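PDB 6SKI: putative type VI secretion protein from Escherichia coli, which acts as a phospholipase effector toxin (Tle1) of the type VI secretion system, and is loaded onto and inhibited by the VgrG spike. Local coordinates for residues V70-A75 / K520-P525; A122-Y127 / T169-E174; F337-D342 / Q398-A403. One frame throughout, in Å; residues are numbered along the deposited sequence.

Overall arrangement
The three contacts are spread over an elongated chain. Interaction 2 belongs to the mixed sheet of the probable alpha/beta-hydrolase core, the sheet whose strand 184-195 runs up to Ser197, the likely nucleophile of a Ser-His-Asp triad with His310 and Asp245. Interactions 1 and 3 lie across the chain's centre from it, at about 46 and 62 Å between centres. They are neighbours, with centres about 18 Å apart, and they touch where Asp74, in the first turn of helix 72-85, packs on Phe337. Along the chain, interactions 2 and 3 follow one another, both enclosed by the loop that interaction 1 closes. None of the three includes a residue of the presumed triad.

Interaction 1 of 3, residues V70-A75 / K520-P525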
loop_
_atom_site.group_PDB
_atom_site.type_symbol
_atom_site.label_atom_id
_atom_site.label_comp_id
_atom_site.label_asym_id
_atom_site.label_seq_id
_atom_site.Cartn_x
_atom_site.Cartn_y
_atom_site.Cartn_z
ATOM N N VAL A 70 2.385 -1.456 -31.790
ATOM C CA VAL A 70 3.402 -0.414 -31.864
ATOM C C VAL A 70 4.748 -1.082 -32.107
ATOM O O VAL A 70 5.373 -1.599 -31.174
ATOM C CB VAL A 70 3.436 0.442 -30.591
ATOM C CG1 VAL A 70 4.385 1.604 -30.767
ATOM C CG2 VAL A 70 2.046 0.934 -30.243
ATOM N N ASN A 71 5.199 -1.073 -33.358
ATOM C CA ASN A 71 6.537 -1.549 -33.676
ATOM C C ASN A 71 7.593 -0.633 -33.057
ATOM O O ASN A 71 7.306 0.483 -32.622
ATOM C CB ASN A 71 6.692 -1.692 -35.195
ATOM C CG ASN A 71 6.855 -0.364 -35.916
ATOM O OD1 ASN A 71 7.722 0.443 -35.595
ATOM N ND2 ASN A 71 6.008 -0.137 -36.908
ATOM N N GLN A 72 8.833 -1.126 -33.015
ATOM C CA GLN A 72 9.892 -0.411 -32.307
ATOM C C GLN A 72 10.195 0.937 -32.948
ATOM O O GLN A 72 10.533 1.900 -32.251
ATOM C CB GLN A 72 11.156 -1.266 -32.240
ATOM C CG GLN A 72 11.131 -2.294 -31.134
ATOM C CD GLN A 72 11.717 -1.762 -29.846
ATOM O OE1 GLN A 72 11.130 -1.910 -28.775
ATOM N NE2 GLN A 72 12.880 -1.133 -29.942
ATOM N N LYS A 73 10.088 1.027 -34.273
ATOM C CA LYS A 73 10.224 2.323 -34.926
ATOM C C LYS A 73 9.108 3.265 -34.494
ATOM O O LYS A 73 9.360 4.429 -34.161
ATOM C CB LYS A 73 10.220 2.146 -36.443
ATOM C CG LYS A 73 11.566 2.348 -37.107
ATOM C CD LYS A 73 11.402 2.657 -38.590
ATOM C CE LYS A 73 10.394 3.774 -38.827
ATOM N NZ LYS A 73 10.702 4.999 -38.039
ATOM N N ASP A 74 7.872 2.766 -34.469
ATOM C CA ASP A 74 6.749 3.582 -34.025
ATOM C C ASP A 74 6.860 3.915 -32.545
ATOM O O ASP A 74 6.451 4.997 -32.117
ATOM C CB ASP A 74 5.434 2.865 -34.320
ATOM C CG ASP A 74 4.956 3.090 -35.739
ATOM O OD1 ASP A 74 5.564 3.914 -36.452
ATOM O OD2 ASP A 74 3.970 2.440 -36.144
ATOM N N ALA A 75 7.410 3.003 -31.746
ATOM C CA ALA A 75 7.587 3.285 -30.327
ATOM C C ALA A 75 8.627 4.376 -30.103
ATOM O O ALA A 75 8.435 5.267 -29.265
ATOM C CB ALA A 75 7.974 2.007 -29.590
ATOM N N LYS A 520 16.351 -0.584 -26.623
ATOM C CA LYS A 520 15.325 -0.014 -25.766
ATOM C C LYS A 520 14.020 -0.763 -25.980
ATOM O O LYS A 520 13.572 -0.927 -27.118
ATOM C CB LYS A 520 15.141 1.478 -26.042
ATOM C CG LYS A 520 15.878 2.368 -25.058
ATOM C CD LYS A 520 15.470 3.821 -25.199
ATOM C CE LYS A 520 15.574 4.284 -26.637
ATOM N NZ LYS A 520 15.442 5.760 -26.744
ATOM N N ALA A 521 13.420 -1.216 -24.887
ATOM C CA ALA A 521 12.111 -1.844 -24.893
ATOM C C ALA A 521 11.097 -0.845 -24.365
ATOM O O ALA A 521 11.345 -0.168 -23.364
ATOM C CB ALA A 521 12.096 -3.113 -24.038
ATOM N N PHE A 522 9.950 -0.765 -25.030
ATOM C CA PHE A 522 9.001 0.318 -24.830
ATOM C C PHE A 522 7.713 -0.214 -24.221
ATOM O O PHE A 522 7.167 -1.218 -24.686
ATOM C CB PHE A 522 8.720 1.026 -26.152
ATOM C CG PHE A 522 9.851 1.889 -26.617
ATOM C CD1 PHE A 522 10.718 1.448 -27.597
ATOM C CD2 PHE A 522 10.047 3.145 -26.076
ATOM C CE1 PHE A 522 11.758 2.238 -28.022
ATOM C CE2 PHE A 522 11.086 3.938 -26.500
ATOM C CZ PHE A 522 11.941 3.484 -27.474
ATOM N N VAL A 523 7.241 0.466 -23.182
ATOM C CA VAL A 523 6.031 0.098 -22.460
ATOM C C VAL A 523 5.144 1.328 -22.352
ATOM O O VAL A 523 5.639 2.459 -22.304
ATOM C CB VAL A 523 6.359 -0.463 -21.061
ATOM C CG1 VAL A 523 7.103 0.569 -20.240
ATOM C CG2 VAL A 523 5.105 -0.920 -20.345
ATOM N N PHE A 524 3.837 1.114 -22.352
ATOM C CA PHE A 524 2.920 2.153 -21.918
ATOM C C PHE A 524 2.523 1.845 -20.480
ATOM O O PHE A 524 1.563 1.101 -20.247
ATOM C CB PHE A 524 1.699 2.221 -22.831
ATOM C CG PHE A 524 2.030 2.571 -24.249
ATOM C CD1 PHE A 524 2.276 3.880 -24.613
ATOM C CD2 PHE A 524 2.111 1.587 -25.215
ATOM C CE1 PHE A 524 2.583 4.201 -25.915
ATOM C CE2 PHE A 524 2.419 1.904 -26.517
ATOM C CZ PHE A 524 2.656 3.212 -26.867
ATOM N N PRO A 525 3.236 2.393 -19.492
ATOM C CA PRO A 525 3.028 1.943 -18.110
ATOM C C PRO A 525 1.679 2.332 -17.550
ATOM O O PRO A 525 1.109 1.579 -16.752
ATOM C CB PRO A 525 4.166 2.637 -17.349
ATOM C CG PRO A 525 5.147 3.022 -18.407
ATOM C CD PRO A 525 4.292 3.410 -19.558
#
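Over one face of the Phe522 ring lies the carbonyl group of Ala75: its carbon sits above the ring centre, with the oxygen over the same face. Gln72 OE1 comes to the ring's edge, near its plane, 3.6 Å from Phe522 CD1, and the Gln72 amide is turned 43° against the ring. The methyl of Ala75 closes on the near side of the ring, its CB 3.4 Å from Phe522 CD1. Phe524 is also met at its edge: Val70 reaches it tip to tip, with CG2 3.9 Å from Phe524 CE2, while Trp492 makes an edge-to-face pair with the same ring.

The polar link is made by Gln72. Its chain bends sharply at chi2 (-91°), which carries the amide over to the backbone just before strand 521-523. There Gln72 NE2 donates to Lys520 O at 2.9 Å, the carbonyl lying close to the amide plane and being met nearly along its C=O axis; the N-H...O angle of 146° is moderately bent. Lys520 sends its ammonium group to Glu79, a later residue of helix 72-85.

Asn71 starts that helix as its N-cap. Its OD1 accepts from Asp74 N at 2.6 Å, the donor standing above the side-chain carbonyl plane, and Asn71 O takes Ala75 N at 2.7 Å in the first helical turn. The strand pairs with strand 495-497 on one side, and Phe522 and Phe524 also bond through their backbones to Ala65 and Cys63. Most of the contact is packing, with the Phe522 ring against both the methyl and the peptide carbonyl of Ala75 and the Phe524 edge against a Val70 methyl; the one hydrogen bond, amide to carbonyl, lies on the more exposed side, at Gln72, and ties the beginning of the helix to the strand.

Interaction 2 of 3, residues A122-Y127 / T169-E174; sequences AQIKTY and TQALSE
Strand 121-128 and helix 156-178 form part of a beta-alpha-beta crossover: the helix runs back over the mixed sheet toward strand 184-195, and both strands lie parallel to strand 22-43 between them. The local axes approach to 8.4 Å, with directions 143° apart, so helix and strand are roughly antiparallel. No hydrogen bond crosses; the join is made by van der Waals packing, mostly of side chains.

The close-packed part centres on Ile124 and Ala171. Ile124 CG1 takes the crowded place between backbone N and carbonyl carbon (chi1 68°), and the chain then runs straight on to CD1. That methyl lies 3.8 Å from Leu172 CD2, the two side chains crossing at about a right angle, and 4.1 Å from Ala171 CB. Although the side chain of Leu172 starts off away from the strand, its end swings back to it and also meets Leu37 of strand 22-43 and Ile221 of helix 215-225. Ala171 CB points toward the strand and rests 3.6 Å from Thr126 OG1.

The outer side is looser. Lys125 departs on the other face of the strand, its NZ bonded to Tyr109 O, and the exposed Gln170 and Glu174 make no contact with the strand. One helical turn apart, they bond to each other instead: Gln170 NE2 gives a nearly straight bond of 2.9 Å to Glu174 OE2, which it meets from above the carboxylate plane.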
loop_
_atom_site.group_PDB
_atom_site.type_symbol
_atom_site.label_atom_id
_atom_site.label_comp_id
_atom_site.label_asym_id
_atom_site.label_seq_id
_atom_site.Cartn_x
_atom_site.Cartn_y
_atom_site.Cartn_z
ATOM N N ALA A 122 -4.398 0.217 25.118
ATOM C CA ALA A 122 -3.206 0.871 24.607
ATOM C C ALA A 122 -3.119 0.647 23.108
ATOM O O ALA A 122 -3.691 -0.299 22.567
ATOM C CB ALA A 122 -1.939 0.353 25.290
ATOM N N GLN A 123 -2.394 1.538 22.441
ATOM C CA GLN A 123 -2.193 1.459 21.004
ATOM C C GLN A 123 -0.717 1.617 20.688
ATOM O O GLN A 123 -0.058 2.517 21.212
ATOM C CB GLN A 123 -2.994 2.529 20.270
ATOM C CG GLN A 123 -4.396 2.118 19.909
ATOM C CD GLN A 123 -5.127 3.200 19.163
ATOM O OE1 GLN A 123 -4.553 4.235 18.834
ATOM N NE2 GLN A 123 -6.399 2.967 18.883
ATOM N N ILE A 124 -0.208 0.740 19.832
ATOM C CA ILE A 124 1.120 0.862 19.260
ATOM C C ILE A 124 0.966 0.707 17.757
ATOM O O ILE A 124 -0.013 0.141 17.267
ATOM C CB ILE A 124 2.109 -0.175 19.830
ATOM C CG1 ILE A 124 1.726 -1.582 19.383
ATOM C CG2 ILE A 124 2.149 -0.097 21.341
ATOM C CD1 ILE A 124 2.660 -2.645 19.880
ATOM N N LYS A 125 1.936 1.229 17.016
ATOM C CA LYS A 125 1.779 1.329 15.576
ATOM C C LYS A 125 3.029 0.839 14.867
ATOM O O LYS A 125 4.129 0.842 15.422
ATOM C CB LYS A 125 1.436 2.758 15.141
ATOM C CG LYS A 125 2.419 3.827 15.549
ATOM C CD LYS A 125 1.754 5.183 15.444
ATOM C CE LYS A 125 2.747 6.314 15.524
ATOM N NZ LYS A 125 2.054 7.586 15.857
ATOM N N THR A 126 2.827 0.407 13.630
ATOM C CA THR A 126 3.857 -0.211 12.818
ATOM C C THR A 126 3.697 0.260 11.383
ATOM O O THR A 126 2.579 0.391 10.885
ATOM C CB THR A 126 3.753 -1.734 12.875
ATOM O OG1 THR A 126 3.624 -2.161 14.236
ATOM C CG2 THR A 126 4.962 -2.348 12.282
ATOM N N TYR A 127 4.819 0.508 10.718
ATOM C CA TYR A 127 4.816 0.997 9.346
ATOM C C TYR A 127 5.595 0.033 8.467
ATOM O O TYR A 127 6.774 -0.230 8.719
ATOM C CB TYR A 127 5.413 2.401 9.261
ATOM C CG TYR A 127 5.414 2.966 7.864
ATOM C CD1 TYR A 127 4.292 3.598 7.350
ATOM C CD2 TYR A 127 6.538 2.873 7.059
ATOM C CE1 TYR A 127 4.289 4.115 6.075
ATOM C CE2 TYR A 127 6.542 3.385 5.783
ATOM C CZ TYR A 127 5.417 4.005 5.297
ATOM O OH TYR A 127 5.424 4.519 4.023
ATOM N N THR A 169 6.959 -7.733 15.953
ATOM C CA THR A 169 7.874 -8.117 17.023
ATOM C C THR A 169 8.654 -6.908 17.521
ATOM O O THR A 169 8.781 -6.691 18.733
ATOM C CB THR A 169 8.826 -9.207 16.533
ATOM O OG1 THR A 169 8.146 -10.465 16.514
ATOM C CG2 THR A 169 10.036 -9.316 17.439
ATOM N N GLN A 170 9.169 -6.099 16.594
ATOM C CA GLN A 170 9.944 -4.924 16.987
ATOM C C GLN A 170 9.094 -3.926 17.770
ATOM O O GLN A 170 9.545 -3.368 18.779
ATOM C CB GLN A 170 10.546 -4.261 15.752
ATOM C CG GLN A 170 11.193 -2.922 16.030
ATOM C CD GLN A 170 11.444 -2.127 14.769
ATOM O OE1 GLN A 170 11.660 -2.692 13.697
ATOM N NE2 GLN A 170 11.413 -0.805 14.887
ATOM N N ALA A 171 7.859 -3.692 17.325
ATOM C CA ALA A 171 6.994 -2.729 17.998
ATOM C C ALA A 171 6.598 -3.216 19.383
ATOM O O ALA A 171 6.520 -2.421 20.326
ATOM C CB ALA A 171 5.752 -2.457 17.151
ATOM N N LEU A 172 6.344 -4.517 19.528
ATOM C CA LEU A 172 6.035 -5.065 20.844
ATOM C C LEU A 172 7.236 -4.964 21.773
ATOM O O LEU A 172 7.085 -4.660 22.965
ATOM C CB LEU A 172 5.582 -6.515 20.704
ATOM C CG LEU A 172 4.092 -6.713 20.461
ATOM C CD1 LEU A 172 3.762 -8.181 20.413
ATOM C CD2 LEU A 172 3.305 -6.030 21.546
ATOM N N SER A 173 8.438 -5.209 21.245
ATOM C CA SER A 173 9.648 -5.036 22.040
ATOM C C SER A 173 9.771 -3.603 22.529
ATOM O O SER A 173 10.051 -3.360 23.707
ATOM C CB SER A 173 10.878 -5.428 21.222
ATOM O OG SER A 173 10.778 -6.754 20.745
ATOM N N GLU A 174 9.558 -2.635 21.636
ATOM C CA GLU A 174 9.658 -1.235 22.035
ATOM C C GLU A 174 8.607 -0.880 23.081
ATOM O O GLU A 174 8.907 -0.200 24.072
ATOM C CB GLU A 174 9.524 -0.331 20.812
ATOM C CG GLU A 174 10.666 -0.459 19.822
ATOM C CD GLU A 174 10.404 0.293 18.533
ATOM O OE1 GLU A 174 9.333 0.924 18.418
ATOM O OE2 GLU A 174 11.270 0.254 17.635
#

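Interaction 3 of 3, residues F337-D342 / Q398-A403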
loop_
_atom_site.group_PDB
_atom_site.type_symbol
_atom_site.label_atom_id
_atom_site.label_comp_id
_atom_site.label_asym_id
_atom_site.label_seq_id
_atom_site.Cartn_x
_atom_site.Cartn_y
_atom_site.Cartn_z
ATOM N N PHE A 337 1.473 6.929 -36.345
ATOM C CA PHE A 337 2.334 7.508 -37.362
ATOM C C PHE A 337 2.101 6.816 -38.696
ATOM O O PHE A 337 1.837 5.612 -38.752
ATOM C CB PHE A 337 3.811 7.378 -36.975
ATOM C CG PHE A 337 4.147 7.988 -35.648
ATOM C CD1 PHE A 337 4.642 9.275 -35.568
ATOM C CD2 PHE A 337 3.967 7.274 -34.478
ATOM C CE1 PHE A 337 4.948 9.837 -34.352
ATOM C CE2 PHE A 337 4.271 7.833 -33.261
ATOM C CZ PHE A 337 4.761 9.117 -33.198
ATOM N N GLU A 338 2.200 7.588 -39.774
ATOM C CA GLU A 338 2.147 7.021 -41.112
ATOM C C GLU A 338 2.936 7.908 -42.061
ATOM O O GLU A 338 3.046 9.117 -41.857
ATOM C CB GLU A 338 0.707 6.844 -41.603
ATOM C CG GLU A 338 0.119 8.020 -42.349
ATOM C CD GLU A 338 -1.367 7.853 -42.565
ATOM O OE1 GLU A 338 -1.986 7.068 -41.818
ATOM O OE2 GLU A 338 -1.913 8.473 -43.501
ATOM N N ILE A 339 3.494 7.293 -43.099
ATOM C CA ILE A 339 4.297 7.995 -44.089
ATOM C C ILE A 339 3.403 8.378 -45.258
ATOM O O ILE A 339 2.652 7.543 -45.777
ATOM C CB ILE A 339 5.485 7.136 -44.553
ATOM C CG1 ILE A 339 6.279 6.644 -43.342
ATOM C CG2 ILE A 339 6.379 7.929 -45.484
ATOM C CD1 ILE A 339 7.631 6.066 -43.682
ATOM N N VAL A 340 3.476 9.642 -45.664
ATOM C CA VAL A 340 2.668 10.195 -46.740
ATOM C C VAL A 340 3.549 11.108 -47.585
ATOM O O VAL A 340 4.734 11.298 -47.306
ATOM C CB VAL A 340 1.440 10.967 -46.214
ATOM C CG1 VAL A 340 0.356 10.005 -45.769
ATOM C CG2 VAL A 340 1.843 11.890 -45.080
ATOM N N SER A 341 2.955 11.675 -48.630
ATOM C CA SER A 341 3.659 12.613 -49.489
ATOM C C SER A 341 3.792 13.961 -48.795
ATOM O O SER A 341 2.901 14.385 -48.057
ATOM C CB SER A 341 2.921 12.778 -50.816
ATOM O OG SER A 341 1.520 12.691 -50.629
ATOM N N ASP A 342 4.918 14.635 -49.035
ATOM C CA ASP A 342 5.169 15.911 -48.377
ATOM C C ASP A 342 4.143 16.969 -48.759
ATOM O O ASP A 342 3.968 17.942 -48.018
ATOM C CB ASP A 342 6.577 16.401 -48.707
ATOM C CG ASP A 342 7.207 17.171 -47.565
ATOM O OD1 ASP A 342 8.302 16.776 -47.114
ATOM O OD2 ASP A 342 6.610 18.170 -47.115
ATOM N N GLN A 398 8.811 12.612 -49.030
ATOM C CA GLN A 398 7.920 11.928 -48.109
ATOM C C GLN A 398 8.116 12.430 -46.685
ATOM O O GLN A 398 9.221 12.801 -46.277
ATOM C CB GLN A 398 8.133 10.412 -48.159
ATOM C CG GLN A 398 7.581 9.765 -49.415
ATOM C CD GLN A 398 7.057 8.371 -49.171
ATOM O OE1 GLN A 398 7.740 7.531 -48.587
ATOM N NE2 GLN A 398 5.833 8.113 -49.616
ATOM N N LYS A 399 7.029 12.399 -45.923
ATOM C CA LYS A 399 7.031 12.834 -44.537
ATOM C C LYS A 399 6.353 11.771 -43.690
ATOM O O LYS A 399 5.413 11.112 -44.138
ATOM C CB LYS A 399 6.300 14.175 -44.365
ATOM C CG LYS A 399 4.784 14.052 -44.428
ATOM C CD LYS A 399 4.109 15.287 -44.982
ATOM C CE LYS A 399 4.523 16.538 -44.242
ATOM N NZ LYS A 399 3.671 17.693 -44.634
ATOM N N GLN A 400 6.834 11.600 -42.470
ATOM C CA GLN A 400 6.125 10.816 -41.472
ATOM C C GLN A 400 5.281 11.773 -40.646
ATOM O O GLN A 400 5.815 12.693 -40.015
ATOM C CB GLN A 400 7.082 10.031 -40.577
ATOM C CG GLN A 400 6.388 8.925 -39.800
ATOM C CD GLN A 400 7.203 8.421 -38.635
ATOM O OE1 GLN A 400 7.943 9.177 -38.008
ATOM N NE2 GLN A 400 7.072 7.136 -38.332
ATOM N N VAL A 401 3.969 11.566 -40.674
ATOM C CA VAL A 401 3.013 12.361 -39.919
ATOM C C VAL A 401 2.443 11.473 -38.825
ATOM O O VAL A 401 1.891 10.402 -39.104
ATOM C CB VAL A 401 1.896 12.912 -40.816
ATOM C CG1 VAL A 401 0.712 13.348 -39.976
ATOM C CG2 VAL A 401 2.410 14.063 -41.649
ATOM N N GLY A 402 2.600 11.906 -37.588
ATOM C CA GLY A 402 2.002 11.238 -36.446
ATOM C C GLY A 402 1.018 12.166 -35.767
ATOM O O GLY A 402 1.210 13.378 -35.747
ATOM N N ALA A 403 -0.043 11.591 -35.231
ATOM C CA ALA A 403 -1.052 12.352 -34.517
ATOM C C ALA A 403 -1.383 11.651 -33.213
ATOM O O ALA A 403 -1.367 10.416 -33.135
ATOM C CB ALA A 403 -2.318 12.532 -35.353
#
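An antiparallel strand pair joins the end of strand 328-341 to the beginning of strand 398-409. Glu338 and Val401 are a hydrogen-bonded pair, with N to O distances of 2.9 Å both from Glu338 N to Val401 O and from Val401 N to Glu338 O. Val340 and Lys399 repeat the pattern with straighter bonds, and Val340 N meets Lys399 O nearly along its C=O axis. Between them lies the non-hydrogen-bonded pair Ile339 with Gln400, where Ile339 CA makes a CA-H...O contact to Lys399 O at 3.3 Å; Phe337 with Gly402 and Ser341 with Gln398 flank them, one at each end.

Strand 398-409 is the middle one of a three-stranded antiparallel sheet, with strand 376-386 on its other side. On the face of Phe337, Ile339 and Gln400 the Phe337 ring comes obliquely against the backbone of Gly402, which has no side chain there, with CD1 3.4 Å from Gly402 CA. Gln400, extended with CG anti to its backbone N (chi1 -164°), crosses obliquely to set NE2 3.5 Å from Phe337 CB; Asp74 and Ser77 of helix 72-85 pack against this face.

Helix 350-362 packs on the opposite face, where Val351 touches Val401 and Arg350 forms a salt bridge with Glu338 OE1. There Val340 CG2 meets Lys399 CG at 3.7 Å. The lysine then bends at chi3 (-53°) toward Asp342, where NZ makes a weak hydrogen bond to Asp342 O and a long salt bridge, 3.9 Å, to Asp342 OD2, supplemented by a weak bond to Thr344 O.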